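Local coordinates for structural polyprotein, VP1 (PDB 5CDD) that probably serves as a structural component of the virus capsid, forming one jelly-roll piece of a longer capsid polyprotein, at residues A[106-111]-A[174-179]; A[56-61]-A[169-174]; A[148-153]-A[162-167]; A[86-91]-A[154-159]; A[45-50]-A[75-80]. One frame throughout, in Å; residues are numbered along the deposited sequence.

In the fold
The jelly roll sets two antiparallel sheets face to face, and the five contacts sample its ends, edges and helical cover. Contact 1, a buried contact between two sheet ends and their loops, and contact 2, a partly buried strand edge, share Thr174 and lie with centres about 8 Å apart. Contacts 3 and 4, both buried and about 9 Å apart between centres, meet through Tyr88 OH and Asp165 OD2. Contact 5, about 5 Å from the chain's centre, sets a helix start against strand 47-55. Backbone bonds carry contacts 2 and 4, joined in contact 3 by an aromatic pair; contact 5 relies on charged and aromatic side chains, contact 1 on Cys, Thr and Ile.

Contact 1 of 5, residues A[106-111]-A[174-179]; sequences QTCYIR and TSTTQI
Gln106 opens the contact by crossing Thr174 at an angle: its chain is extended beyond CG, and NE2 lies 3.7 Å from Thr174 CG2. Thr107 points away, and its backbone O bonds to Asn173 ND2. Cys108 comes next, the residue whose CA is nearest across the contact, 6.0 Å from Thr174 CA. Its SG stands anti to the backbone N (chi1 175°), and SG and Thr174 OG1 approach to 3.1 Å. The methyl of the same threonine, CG2, packs on Cys108 CB at 4.0 Å, so both branches of Thr174 are used, OG1 on the sulfur and CG2 between Gln106 and the cysteine. Tyr109 again points away, its N bonding to Asn173 OD1. Further along, Ile110 reaches tip to tip with Thr176, CD1 to CG2 at 4.0 Å. Ile110 belongs to strand 110-116 and Thr176 to strand 176-184, which lie in different sheets. This pair so joins the two sheets at the end of the jelly-roll beta sandwich, with loop residues packed beside it.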
# COMPACT_ATOMS: atom_id res chain seq x y z
N GLN A 106 33.46 -21.32 32.38
CA GLN A 106 32.79 -22.23 31.47
C GLN A 106 31.98 -21.49 30.42
O GLN A 106 31.75 -20.28 30.52
CB GLN A 106 31.84 -23.15 32.24
CG GLN A 106 32.49 -24.08 33.24
CD GLN A 106 31.47 -24.96 33.94
OE1 GLN A 106 30.57 -24.47 34.62
NE2 GLN A 106 31.61 -26.27 33.78
N THR A 107 31.55 -22.24 29.41
CA THR A 107 30.71 -21.73 28.34
C THR A 107 29.58 -22.73 28.22
O THR A 107 29.65 -23.68 27.44
CB THR A 107 31.47 -21.64 27.00
OG1 THR A 107 32.44 -20.60 27.06
CG2 THR A 107 30.50 -21.34 25.86
N CYS A 108 28.55 -22.54 29.04
CA CYS A 108 27.41 -23.43 29.06
C CYS A 108 26.50 -23.26 27.85
O CYS A 108 26.14 -22.14 27.49
CB CYS A 108 26.60 -23.19 30.34
SG CYS A 108 25.07 -24.13 30.43
N TYR A 109 26.14 -24.37 27.23
CA TYR A 109 25.26 -24.35 26.07
C TYR A 109 24.27 -25.51 26.16
O TYR A 109 24.56 -26.53 26.79
CB TYR A 109 26.06 -24.43 24.77
CG TYR A 109 26.76 -25.74 24.51
CD1 TYR A 109 26.04 -26.86 24.09
CD2 TYR A 109 28.14 -25.87 24.69
CE1 TYR A 109 26.68 -28.08 23.84
CE2 TYR A 109 28.79 -27.08 24.44
CZ TYR A 109 28.05 -28.17 24.02
OH TYR A 109 28.69 -29.37 23.78
N ILE A 110 23.11 -25.35 25.54
CA ILE A 110 22.07 -26.37 25.55
C ILE A 110 21.77 -26.86 24.14
O ILE A 110 21.51 -26.06 23.25
CB ILE A 110 20.76 -25.82 26.16
CG1 ILE A 110 21.04 -25.19 27.53
CG2 ILE A 110 19.74 -26.94 26.27
CD1 ILE A 110 21.53 -26.16 28.58
N ARG A 111 21.81 -28.17 23.95
CA ARG A 111 21.53 -28.78 22.65
C ARG A 111 20.31 -29.69 22.78
O ARG A 111 20.14 -30.38 23.78
CB ARG A 111 22.72 -29.63 22.19
CG ARG A 111 24.00 -28.86 21.91
CD ARG A 111 23.99 -28.23 20.52
NE ARG A 111 24.02 -29.22 19.44
CZ ARG A 111 25.05 -30.03 19.17
NH1 ARG A 111 26.14 -29.99 19.92
NH2 ARG A 111 24.99 -30.86 18.15
N THR A 174 27.31 -28.79 30.72
CA THR A 174 27.50 -28.53 32.14
C THR A 174 26.30 -29.07 32.89
O THR A 174 25.26 -29.34 32.29
CB THR A 174 27.60 -27.03 32.41
OG1 THR A 174 26.34 -26.40 32.18
CG2 THR A 174 28.65 -26.41 31.49
N SER A 175 26.42 -29.20 34.20
CA SER A 175 25.33 -29.69 35.01
C SER A 175 24.30 -28.57 35.09
O SER A 175 24.63 -27.45 35.47
CB SER A 175 25.83 -30.03 36.40
OG SER A 175 24.95 -30.94 37.04
N THR A 176 23.07 -28.88 34.71
CA THR A 176 22.01 -27.89 34.70
C THR A 176 20.85 -28.14 35.65
O THR A 176 20.70 -29.21 36.23
CB THR A 176 21.43 -27.72 33.28
OG1 THR A 176 20.99 -28.99 32.78
CG2 THR A 176 22.47 -27.14 32.36
N THR A 177 20.03 -27.11 35.78
CA THR A 177 18.84 -27.12 36.61
C THR A 177 17.92 -26.07 36.00
O THR A 177 18.25 -24.88 35.98
CB THR A 177 19.17 -26.77 38.07
OG1 THR A 177 17.95 -26.67 38.81
CG2 THR A 177 19.93 -25.45 38.16
N GLN A 178 16.77 -26.50 35.47
CA GLN A 178 15.86 -25.55 34.84
C GLN A 178 14.39 -25.78 35.14
O GLN A 178 13.98 -26.85 35.58
CB GLN A 178 16.05 -25.56 33.32
CG GLN A 178 17.46 -25.90 32.86
CD GLN A 178 17.66 -27.39 32.64
OE1 GLN A 178 17.25 -28.22 33.45
NE2 GLN A 178 18.30 -27.73 31.53
N ILE A 179 13.60 -24.74 34.88
CA ILE A 179 12.16 -24.80 35.05
C ILE A 179 11.65 -25.25 33.69
O ILE A 179 11.93 -24.61 32.68
CB ILE A 179 11.57 -23.42 35.38
CG1 ILE A 179 12.20 -22.86 36.66
CG2 ILE A 179 10.07 -23.53 35.54
CD1 ILE A 179 11.80 -21.44 36.98

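Contact 2 of 5, residues A[56-61]-A[169-174]; sequences QANTKT and MYFSNT
Lys60 lays its aliphatic chain across Met169 and Phe171, and the path can be followed outward. CB lies 4.0 Å from Met169 SD; CG packs 3.9 Å from Phe171 CD1; CD meets Met169 CE at 4.0 Å. The chain then bends at chi3 (-60°), which places CE, and NZ leads away to bond with Ala121 O. The Phe171 ring also receives backbone: Lys60 N sits at its edge, near the ring plane, while Asn58 CA approaches CE1 obliquely at 3.3 Å. Main-chain bonds fix the register at one end, where Thr61 and Tyr170 form an antiparallel hydrogen-bonded pair, Thr61 N to Tyr170 O 2.7 Å and Tyr170 N to Thr61 O 2.6 Å. Toward the other end, Asn58 N to Ser172 O, at 2.9 Å and only 121°, is weak. The short strand 61-62 thus borders strand 166-172 at the edge of a four-stranded sheet, with strand 110-116 on the other side of 166-172.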
# COMPACT_ATOMS: atom_id res chain seq x y z
N GLN A 56 22.84 -33.85 34.87
CA GLN A 56 24.29 -33.84 34.96
C GLN A 56 24.89 -33.40 33.64
O GLN A 56 24.20 -33.30 32.63
CB GLN A 56 24.79 -35.23 35.32
CG GLN A 56 24.30 -35.74 36.66
CD GLN A 56 24.70 -37.17 36.92
OE1 GLN A 56 24.31 -38.08 36.19
NE2 GLN A 56 25.50 -37.38 37.96
N ALA A 57 26.19 -33.13 33.65
CA ALA A 57 26.89 -32.68 32.45
C ALA A 57 27.00 -33.79 31.41
O ALA A 57 26.87 -34.97 31.72
CB ALA A 57 28.28 -32.18 32.83
N ASN A 58 27.24 -33.40 30.17
CA ASN A 58 27.39 -34.33 29.05
C ASN A 58 26.47 -35.54 29.09
O ASN A 58 26.89 -36.65 28.75
CB ASN A 58 28.84 -34.81 28.97
CG ASN A 58 29.84 -33.67 28.90
OD1 ASN A 58 29.85 -32.79 29.76
ND2 ASN A 58 30.69 -33.69 27.88
N THR A 59 25.22 -35.35 29.50
CA THR A 59 24.29 -36.47 29.54
C THR A 59 23.12 -36.30 28.59
O THR A 59 22.24 -35.46 28.80
CB THR A 59 23.71 -36.68 30.96
OG1 THR A 59 24.77 -36.95 31.88
CG2 THR A 59 22.74 -37.85 30.96
N LYS A 60 23.11 -37.11 27.53
CA LYS A 60 22.03 -37.07 26.55
C LYS A 60 20.80 -37.62 27.26
O LYS A 60 20.70 -38.82 27.51
CB LYS A 60 22.38 -37.93 25.33
CG LYS A 60 23.71 -37.57 24.68
CD LYS A 60 23.85 -38.16 23.28
CE LYS A 60 23.77 -39.68 23.29
NZ LYS A 60 23.76 -40.24 21.91
N THR A 61 19.86 -36.74 27.59
CA THR A 61 18.66 -37.13 28.32
C THR A 61 17.34 -37.00 27.56
O THR A 61 16.94 -35.91 27.17
CB THR A 61 18.52 -36.30 29.61
OG1 THR A 61 19.69 -36.49 30.42
CG2 THR A 61 17.28 -36.72 30.38
N MET A 169 15.24 -35.02 22.84
CA MET A 169 16.39 -35.47 23.61
C MET A 169 17.16 -34.23 24.04
O MET A 169 17.56 -33.41 23.21
CB MET A 169 17.28 -36.38 22.78
CG MET A 169 18.48 -36.89 23.56
SD MET A 169 19.35 -38.20 22.71
CE MET A 169 20.36 -37.26 21.55
N TYR A 170 17.37 -34.10 25.35
CA TYR A 170 18.05 -32.94 25.92
C TYR A 170 19.54 -33.18 26.16
O TYR A 170 19.96 -34.31 26.41
CB TYR A 170 17.37 -32.59 27.24
CG TYR A 170 17.58 -31.17 27.69
CD1 TYR A 170 16.97 -30.12 27.01
CD2 TYR A 170 18.35 -30.88 28.81
CE1 TYR A 170 17.14 -28.80 27.43
CE2 TYR A 170 18.53 -29.57 29.24
CZ TYR A 170 17.92 -28.53 28.54
OH TYR A 170 18.08 -27.23 28.96
N PHE A 171 20.32 -32.11 26.11
CA PHE A 171 21.76 -32.22 26.34
C PHE A 171 22.40 -30.89 26.71
O PHE A 171 22.03 -29.84 26.20
CB PHE A 171 22.47 -32.77 25.10
CG PHE A 171 23.96 -32.90 25.27
CD1 PHE A 171 24.50 -33.98 25.95
CD2 PHE A 171 24.81 -31.89 24.82
CE1 PHE A 171 25.87 -34.07 26.17
CE2 PHE A 171 26.18 -31.97 25.04
CZ PHE A 171 26.72 -33.06 25.72
N SER A 172 23.39 -30.96 27.59
CA SER A 172 24.12 -29.77 28.02
C SER A 172 25.53 -30.20 28.41
O SER A 172 25.72 -31.31 28.89
CB SER A 172 23.43 -29.10 29.21
OG SER A 172 24.10 -27.91 29.60
N ASN A 173 26.51 -29.33 28.19
CA ASN A 173 27.88 -29.68 28.53
C ASN A 173 28.19 -29.49 30.02
O ASN A 173 29.19 -29.99 30.51
CB ASN A 173 28.87 -28.87 27.68
CG ASN A 173 28.77 -27.37 27.91
OD1 ASN A 173 27.75 -26.89 28.40
ND2 ASN A 173 29.81 -26.64 27.54
N THR A 174 27.31 -28.79 30.72
CA THR A 174 27.50 -28.53 32.14
C THR A 174 26.30 -29.07 32.89
O THR A 174 25.26 -29.34 32.29
CB THR A 174 27.60 -27.03 32.41
OG1 THR A 174 26.34 -26.40 32.18
CG2 THR A 174 28.65 -26.41 31.49

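Contact 3 of 5, residues A[148-153]-A[162-167]; sequences YSQYRK and KGYDSS
Tyr151 drives the edge of its ring into the face of Tyr164, a T-shaped pair at one end of this jelly-roll loop, where residues 148-153 run beside the chain entering strand 166-172. The ring planes stand at 84° and the centroids 5.0 Å apart; Tyr151 CE2 lies over the centre of the Tyr164 ring, 3.5 Å above its plane. Gln150 crosses Tyr164 at about a right angle and comes to the edge of the same ring, while OE1 also accepts from Lys215 of another polyprotein chain. This end is tightly packed, and its backbone bond, Gln150 N to Tyr164 O, is 3.0 Å long with an angle of 145°. The bridge between Ser149 and Asp165 brings their CA atoms to 4.1 Å, and CB meets CB at 3.8 Å.

The looser end lies at Tyr148. Ser166 N to Tyr148 O and Tyr148 N to Ser166 OG are both weak bonds, the second 3.4 Å long, and the tyrosine ring meets Ser166 OG only obliquely. The hydroxyl of Tyr148 leads away, its main polar partner being Glu34 of a second subunit. Asp165 turns its carboxylate away from 148-153, where OD2 forms a salt bridge with Arg117. The backbone of 148-153 is further fixed from within: Ser149 OG, anti to its backbone N (chi1 175°), donates to Tyr151 O over 2.6 Å, in the carbonyl plane and on a lone pair.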
# COMPACT_ATOMS: atom_id res chain seq x y z
N TYR A 148 6.32 -36.71 13.62
CA TYR A 148 6.81 -37.67 12.64
C TYR A 148 6.34 -39.00 13.20
O TYR A 148 6.93 -39.53 14.14
CB TYR A 148 8.33 -37.64 12.58
CG TYR A 148 8.93 -36.37 12.02
CD1 TYR A 148 8.58 -35.91 10.75
CD2 TYR A 148 9.91 -35.66 12.72
CE1 TYR A 148 9.18 -34.78 10.20
CE2 TYR A 148 10.52 -34.53 12.18
CZ TYR A 148 10.16 -34.10 10.92
OH TYR A 148 10.78 -33.01 10.36
N SER A 149 5.27 -39.55 12.63
CA SER A 149 4.71 -40.80 13.13
C SER A 149 4.37 -41.84 12.07
O SER A 149 4.11 -41.51 10.91
CB SER A 149 3.45 -40.49 13.95
OG SER A 149 2.80 -41.67 14.38
N GLN A 150 4.38 -43.10 12.48
CA GLN A 150 4.05 -44.21 11.60
C GLN A 150 2.53 -44.41 11.60
O GLN A 150 1.99 -45.13 10.77
CB GLN A 150 4.72 -45.50 12.08
CG GLN A 150 6.23 -45.53 11.96
CD GLN A 150 6.81 -46.86 12.43
OE1 GLN A 150 6.81 -47.17 13.62
NE2 GLN A 150 7.30 -47.65 11.49
N TYR A 151 1.87 -43.76 12.56
CA TYR A 151 0.42 -43.85 12.70
C TYR A 151 -0.21 -42.46 12.80
O TYR A 151 0.43 -41.51 13.24
CB TYR A 151 0.07 -44.63 13.97
CG TYR A 151 0.66 -46.02 14.02
CD1 TYR A 151 0.21 -47.02 13.17
CD2 TYR A 151 1.67 -46.33 14.93
CE1 TYR A 151 0.73 -48.31 13.23
CE2 TYR A 151 2.20 -47.61 15.00
CZ TYR A 151 1.73 -48.60 14.15
OH TYR A 151 2.25 -49.87 14.22
N ARG A 152 -1.47 -42.36 12.38
CA ARG A 152 -2.18 -41.08 12.42
C ARG A 152 -2.53 -40.62 13.83
O ARG A 152 -2.85 -39.44 14.05
CB ARG A 152 -3.45 -41.17 11.57
CG ARG A 152 -4.43 -42.24 12.00
CD ARG A 152 -5.57 -42.30 11.01
NE ARG A 152 -5.08 -42.67 9.68
CZ ARG A 152 -5.74 -42.43 8.56
NH1 ARG A 152 -6.93 -41.83 8.59
NH2 ARG A 152 -5.22 -42.80 7.39
N LYS A 153 -2.49 -41.54 14.79
CA LYS A 153 -2.77 -41.22 16.19
C LYS A 153 -2.14 -42.27 17.10
O LYS A 153 -1.96 -43.42 16.70
CB LYS A 153 -4.29 -41.13 16.44
CG LYS A 153 -5.08 -42.41 16.21
CD LYS A 153 -6.53 -42.20 16.62
CE LYS A 153 -7.42 -43.39 16.29
NZ LYS A 153 -7.59 -43.59 14.83
N LYS A 162 6.83 -48.00 20.75
CA LYS A 162 8.27 -48.14 20.77
C LYS A 162 8.88 -47.55 19.51
O LYS A 162 9.16 -48.27 18.55
CB LYS A 162 8.68 -49.61 20.89
CG LYS A 162 10.19 -49.86 20.83
CD LYS A 162 10.93 -49.29 22.03
CE LYS A 162 12.42 -49.52 21.90
NZ LYS A 162 13.17 -49.13 23.12
N GLY A 163 9.06 -46.24 19.52
CA GLY A 163 9.64 -45.56 18.37
C GLY A 163 8.66 -45.37 17.23
O GLY A 163 9.07 -45.35 16.07
N TYR A 164 7.38 -45.23 17.55
CA TYR A 164 6.36 -45.03 16.51
C TYR A 164 6.38 -43.58 16.03
O TYR A 164 6.19 -43.31 14.85
CB TYR A 164 4.97 -45.38 17.03
CG TYR A 164 4.77 -46.85 17.34
CD1 TYR A 164 5.41 -47.83 16.59
CD2 TYR A 164 3.92 -47.26 18.37
CE1 TYR A 164 5.22 -49.19 16.84
CE2 TYR A 164 3.71 -48.62 18.64
CZ TYR A 164 4.37 -49.57 17.87
OH TYR A 164 4.17 -50.92 18.13
N ASP A 165 6.59 -42.67 16.97
CA ASP A 165 6.65 -41.25 16.67
C ASP A 165 7.91 -40.65 17.28
O ASP A 165 8.61 -41.31 18.06
CB ASP A 165 5.40 -40.54 17.21
CG ASP A 165 5.24 -40.71 18.71
OD1 ASP A 165 5.35 -41.85 19.20
OD2 ASP A 165 4.99 -39.69 19.39
N SER A 166 8.21 -39.41 16.92
CA SER A 166 9.39 -38.71 17.40
C SER A 166 9.24 -38.10 18.79
O SER A 166 8.14 -37.81 19.24
CB SER A 166 9.79 -37.63 16.40
OG SER A 166 8.68 -36.79 16.11
N SER A 167 10.37 -37.91 19.45
CA SER A 167 10.41 -37.34 20.79
C SER A 167 11.62 -36.41 20.89
O SER A 167 12.40 -36.29 19.94
CB SER A 167 10.50 -38.45 21.84
OG SER A 167 10.54 -37.92 23.15

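Contact 4 of 5, residues A[86-91]-A[154-159]; sequences RFYRGG and IPIAST
An antiparallel strand pairing joins the start of strand 87-98 to the short strand 154-155, within the larger sheet of the jelly roll. Tyr88 and Ile154 are its hydrogen-bonded pair: Tyr88 N to Ile154 O is 2.9 Å and Ile154 N to Tyr88 O is 3.2 Å. Phe87 and Pro155 form the adjoining non-hydrogen-bonded pair, and beyond it Ile156 N reaches Arg86 O at 2.7 Å, nearly straight at 170°. The side chains of Tyr88 and Ile154 lie side by side, pointing the same way. Ile154 CB stands over one face of the Tyr88 ring, offset toward the rim and 3.9 Å from the centroid, a CH-pi contact. The Tyr88 hydroxyl goes on to Asp165 OD2. Phe87 crosses Pro155 at a slant, with CE1 3.7 Å from Pro155 CG, and Lys153 makes a cation-pi contact with the Phe87 ring. Ile156 packs CD1 against Phe87 O at 3.6 Å. Ser158 N to Pro155 O closes a type II turn that starts at Pro155 itself, while Arg86 and Phe87 both face Gly191 of strand 189-191, a classic beta bulge. The pairing adds the short strand 154-155 to strand 87-98 in the larger sheet of the jelly roll.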
# COMPACT_ATOMS: atom_id res chain seq x y z
N ARG A 86 -8.40 -40.85 24.85
CA ARG A 86 -7.61 -42.06 24.69
C ARG A 86 -6.45 -41.93 23.70
O ARG A 86 -5.46 -42.65 23.80
CB ARG A 86 -8.50 -43.23 24.25
CG ARG A 86 -7.77 -44.56 24.15
CD ARG A 86 -7.30 -45.03 25.52
NE ARG A 86 -8.42 -45.44 26.36
CZ ARG A 86 -8.36 -45.52 27.69
NH1 ARG A 86 -7.25 -45.21 28.33
NH2 ARG A 86 -9.43 -45.91 28.37
N PHE A 87 -6.57 -41.02 22.74
CA PHE A 87 -5.53 -40.83 21.73
C PHE A 87 -5.05 -39.39 21.66
O PHE A 87 -5.74 -38.46 22.08
CB PHE A 87 -6.07 -41.22 20.35
CG PHE A 87 -6.49 -42.66 20.25
CD1 PHE A 87 -5.55 -43.66 20.06
CD2 PHE A 87 -7.84 -43.00 20.33
CE1 PHE A 87 -5.94 -45.00 19.95
CE2 PHE A 87 -8.24 -44.33 20.23
CZ PHE A 87 -7.29 -45.33 20.04
N TYR A 88 -3.85 -39.21 21.12
CA TYR A 88 -3.27 -37.88 20.94
C TYR A 88 -2.73 -37.81 19.51
O TYR A 88 -2.62 -38.83 18.83
CB TYR A 88 -2.16 -37.61 21.96
CG TYR A 88 -0.84 -38.30 21.72
CD1 TYR A 88 0.03 -37.85 20.72
CD2 TYR A 88 -0.43 -39.36 22.51
CE1 TYR A 88 1.27 -38.46 20.52
CE2 TYR A 88 0.80 -39.98 22.32
CZ TYR A 88 1.65 -39.52 21.33
OH TYR A 88 2.87 -40.12 21.15
N ARG A 89 -2.41 -36.60 19.06
CA ARG A 89 -1.92 -36.43 17.70
C ARG A 89 -1.34 -35.03 17.52
O ARG A 89 -1.93 -34.05 17.95
CB ARG A 89 -3.08 -36.66 16.74
CG ARG A 89 -2.79 -36.40 15.29
CD ARG A 89 -3.33 -35.06 14.84
NE ARG A 89 -3.40 -35.01 13.39
CZ ARG A 89 -3.81 -33.95 12.70
NH1 ARG A 89 -4.19 -32.85 13.33
NH2 ARG A 89 -3.86 -34.01 11.37
N GLY A 90 -0.18 -34.95 16.88
CA GLY A 90 0.46 -33.67 16.66
C GLY A 90 1.76 -33.52 17.42
O GLY A 90 2.10 -34.36 18.25
N GLY A 91 2.49 -32.45 17.13
CA GLY A 91 3.77 -32.20 17.78
C GLY A 91 3.68 -31.65 19.19
O GLY A 91 2.60 -31.50 19.75
N ILE A 154 -1.80 -41.87 18.31
CA ILE A 154 -1.17 -42.77 19.28
C ILE A 154 -1.98 -42.83 20.57
O ILE A 154 -2.57 -41.83 20.99
CB ILE A 154 0.25 -42.27 19.66
CG1 ILE A 154 1.04 -41.88 18.41
CG2 ILE A 154 0.98 -43.36 20.43
CD1 ILE A 154 1.48 -43.03 17.53
N PRO A 155 -2.03 -44.01 21.22
CA PRO A 155 -2.79 -44.11 22.47
C PRO A 155 -2.07 -43.35 23.58
O PRO A 155 -0.86 -43.47 23.73
CB PRO A 155 -2.82 -45.62 22.74
CG PRO A 155 -2.71 -46.22 21.38
CD PRO A 155 -1.67 -45.35 20.73
N ILE A 156 -2.82 -42.56 24.34
CA ILE A 156 -2.23 -41.79 25.42
C ILE A 156 -1.68 -42.73 26.49
O ILE A 156 -2.42 -43.54 27.05
CB ILE A 156 -3.26 -40.84 26.06
CG1 ILE A 156 -3.78 -39.86 25.02
CG2 ILE A 156 -2.62 -40.09 27.22
CD1 ILE A 156 -4.86 -38.93 25.53
N ALA A 157 -0.39 -42.61 26.76
CA ALA A 157 0.29 -43.44 27.75
C ALA A 157 0.28 -44.91 27.34
O ALA A 157 0.23 -45.80 28.19
CB ALA A 157 -0.37 -43.27 29.12
N SER A 158 0.33 -45.15 26.04
CA SER A 158 0.33 -46.50 25.51
C SER A 158 1.51 -47.28 26.08
O SER A 158 2.53 -46.70 26.43
CB SER A 158 0.43 -46.47 23.98
OG SER A 158 0.45 -47.79 23.45
N THR A 159 1.36 -48.60 26.17
CA THR A 159 2.41 -49.45 26.70
C THR A 159 3.17 -50.17 25.59
O THR A 159 4.09 -50.94 25.86
CB THR A 159 1.84 -50.50 27.68
OG1 THR A 159 0.92 -51.35 26.98
CG2 THR A 159 1.12 -49.82 28.83

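Contact 5 of 5, residues A[45-50]-A[75-80]; sequences TFRTIT and RDYMSY
Arg47 and Tyr77 slant across each other with their flat groups turned 51° apart, where strand 47-55 of the jelly roll meets the N-terminus of helix 77-82. Tyr77 CE2 lies over one face of the guanidinium, 3.1 Å above its plane and toward the rim, and Arg47 CG is 3.6 Å from the same carbon. The bend of Arg47 at chi2 (-71°) places CD 4.0 Å from Tyr77 CE2. Its NH1 bonds back to Phe46 O at 2.8 Å, in the guanidinium plane, which helps fix the group's rotation, whereas NH2 to Tyr77 OH, 3.4 Å, is weak. Thr45 OG1 comes to the edge of the Tyr77 ring, near its plane. Arg75 has an extended chain that crosses Thr48 at a slant; Thr48 O stands 3.9 Å above one face of the Arg75 guanidinium, offset toward the rim. The charged end of Arg75 is held elsewhere, by Asp51 and by Asp127 of a neighbouring copy of this protein. Ile49 and Asp76 run side by side, pointing the same way. Asp76 OD1 takes a salt bridge from Arg182, while the residue itself is the N-cap of the helix: Ser79 N donates to Asp76 OD2 at 2.7 Å, on the syn side of the carboxylate and 34° out of its plane.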
# COMPACT_ATOMS: atom_id res chain seq x y z
N THR A 45 -1.33 -22.96 25.37
CA THR A 45 -0.81 -22.18 26.49
C THR A 45 0.25 -23.02 27.19
O THR A 45 0.06 -24.22 27.39
CB THR A 45 -1.90 -21.86 27.52
OG1 THR A 45 -2.49 -23.08 27.98
CG2 THR A 45 -2.98 -20.99 26.90
N PHE A 46 1.36 -22.40 27.57
CA PHE A 46 2.43 -23.12 28.26
C PHE A 46 2.20 -23.13 29.76
O PHE A 46 1.72 -22.15 30.33
CB PHE A 46 3.79 -22.51 27.95
CG PHE A 46 4.33 -22.86 26.60
CD1 PHE A 46 3.79 -22.30 25.45
CD2 PHE A 46 5.38 -23.77 26.47
CE1 PHE A 46 4.28 -22.63 24.19
CE2 PHE A 46 5.87 -24.11 25.22
CZ PHE A 46 5.32 -23.54 24.08
N ARG A 47 2.56 -24.24 30.39
CA ARG A 47 2.42 -24.40 31.83
C ARG A 47 3.60 -25.20 32.34
O ARG A 47 4.07 -26.12 31.66
CB ARG A 47 1.11 -25.11 32.16
CG ARG A 47 -0.13 -24.25 31.97
CD ARG A 47 -0.22 -23.19 33.04
NE ARG A 47 -1.44 -22.39 32.95
CZ ARG A 47 -1.63 -21.40 32.08
NH1 ARG A 47 -0.67 -21.07 31.23
NH2 ARG A 47 -2.78 -20.73 32.08
N THR A 48 4.10 -24.86 33.53
CA THR A 48 5.24 -25.57 34.09
C THR A 48 4.87 -26.97 34.53
O THR A 48 3.77 -27.20 35.05
CB THR A 48 5.85 -24.81 35.30
OG1 THR A 48 4.89 -24.73 36.35
CG2 THR A 48 6.26 -23.41 34.89
N ILE A 49 5.78 -27.92 34.32
CA ILE A 49 5.56 -29.30 34.72
C ILE A 49 6.55 -29.66 35.81
O ILE A 49 6.43 -30.70 36.45
CB ILE A 49 5.73 -30.26 33.53
CG1 ILE A 49 7.11 -30.08 32.89
CG2 ILE A 49 4.63 -30.02 32.52
CD1 ILE A 49 7.39 -31.01 31.72
N THR A 50 7.53 -28.79 36.01
CA THR A 50 8.56 -28.98 37.03
C THR A 50 9.30 -27.67 37.23
O THR A 50 9.82 -27.10 36.28
CB THR A 50 9.57 -30.08 36.64
OG1 THR A 50 10.52 -30.25 37.71
CG2 THR A 50 10.32 -29.71 35.38
N ARG A 75 -0.73 -32.39 36.61
CA ARG A 75 -0.53 -31.02 37.08
C ARG A 75 -0.79 -30.00 35.98
O ARG A 75 -1.57 -29.06 36.17
CB ARG A 75 0.89 -30.84 37.63
CG ARG A 75 1.15 -29.44 38.16
CD ARG A 75 2.61 -29.21 38.50
NE ARG A 75 2.86 -27.81 38.84
CZ ARG A 75 4.06 -27.29 39.06
NH1 ARG A 75 5.15 -28.05 38.98
NH2 ARG A 75 4.19 -26.00 39.35
N ASP A 76 -0.13 -30.16 34.83
CA ASP A 76 -0.31 -29.22 33.72
C ASP A 76 -1.52 -29.60 32.87
O ASP A 76 -2.16 -30.63 33.11
CB ASP A 76 0.94 -29.16 32.84
CG ASP A 76 1.13 -30.40 31.99
OD1 ASP A 76 2.00 -30.38 31.09
OD2 ASP A 76 0.41 -31.40 32.20
N TYR A 77 -1.83 -28.78 31.88
CA TYR A 77 -2.98 -29.03 31.02
C TYR A 77 -2.84 -30.27 30.14
O TYR A 77 -3.80 -31.03 29.99
CB TYR A 77 -3.27 -27.81 30.14
CG TYR A 77 -3.67 -26.58 30.92
CD1 TYR A 77 -4.52 -26.68 32.02
CD2 TYR A 77 -3.22 -25.32 30.55
CE1 TYR A 77 -4.91 -25.55 32.73
CE2 TYR A 77 -3.61 -24.18 31.26
CZ TYR A 77 -4.45 -24.30 32.35
OH TYR A 77 -4.84 -23.19 33.06
N MET A 78 -1.67 -30.48 29.55
CA MET A 78 -1.47 -31.64 28.70
C MET A 78 -1.72 -32.93 29.46
O MET A 78 -2.36 -33.85 28.94
CB MET A 78 -0.06 -31.65 28.11
CG MET A 78 0.12 -30.68 26.96
SD MET A 78 1.67 -30.92 26.10
CE MET A 78 1.26 -32.32 25.08
N SER A 79 -1.23 -33.00 30.69
CA SER A 79 -1.41 -34.18 31.51
C SER A 79 -2.85 -34.28 32.02
O SER A 79 -3.51 -35.30 31.85
CB SER A 79 -0.46 -34.15 32.70
OG SER A 79 -0.67 -35.27 33.55
N TYR A 80 -3.33 -33.21 32.64
CA TYR A 80 -4.67 -33.17 33.19
C TYR A 80 -5.75 -33.53 32.16
O TYR A 80 -6.60 -34.38 32.41
CB TYR A 80 -4.97 -31.79 33.77
CG TYR A 80 -6.18 -31.76 34.67
CD1 TYR A 80 -6.20 -32.45 35.88
CD2 TYR A 80 -7.32 -31.03 34.31
CE1 TYR A 80 -7.31 -32.41 36.72
CE2 TYR A 80 -8.44 -30.99 35.14
CZ TYR A 80 -8.43 -31.68 36.34
OH TYR A 80 -9.53 -31.62 37.17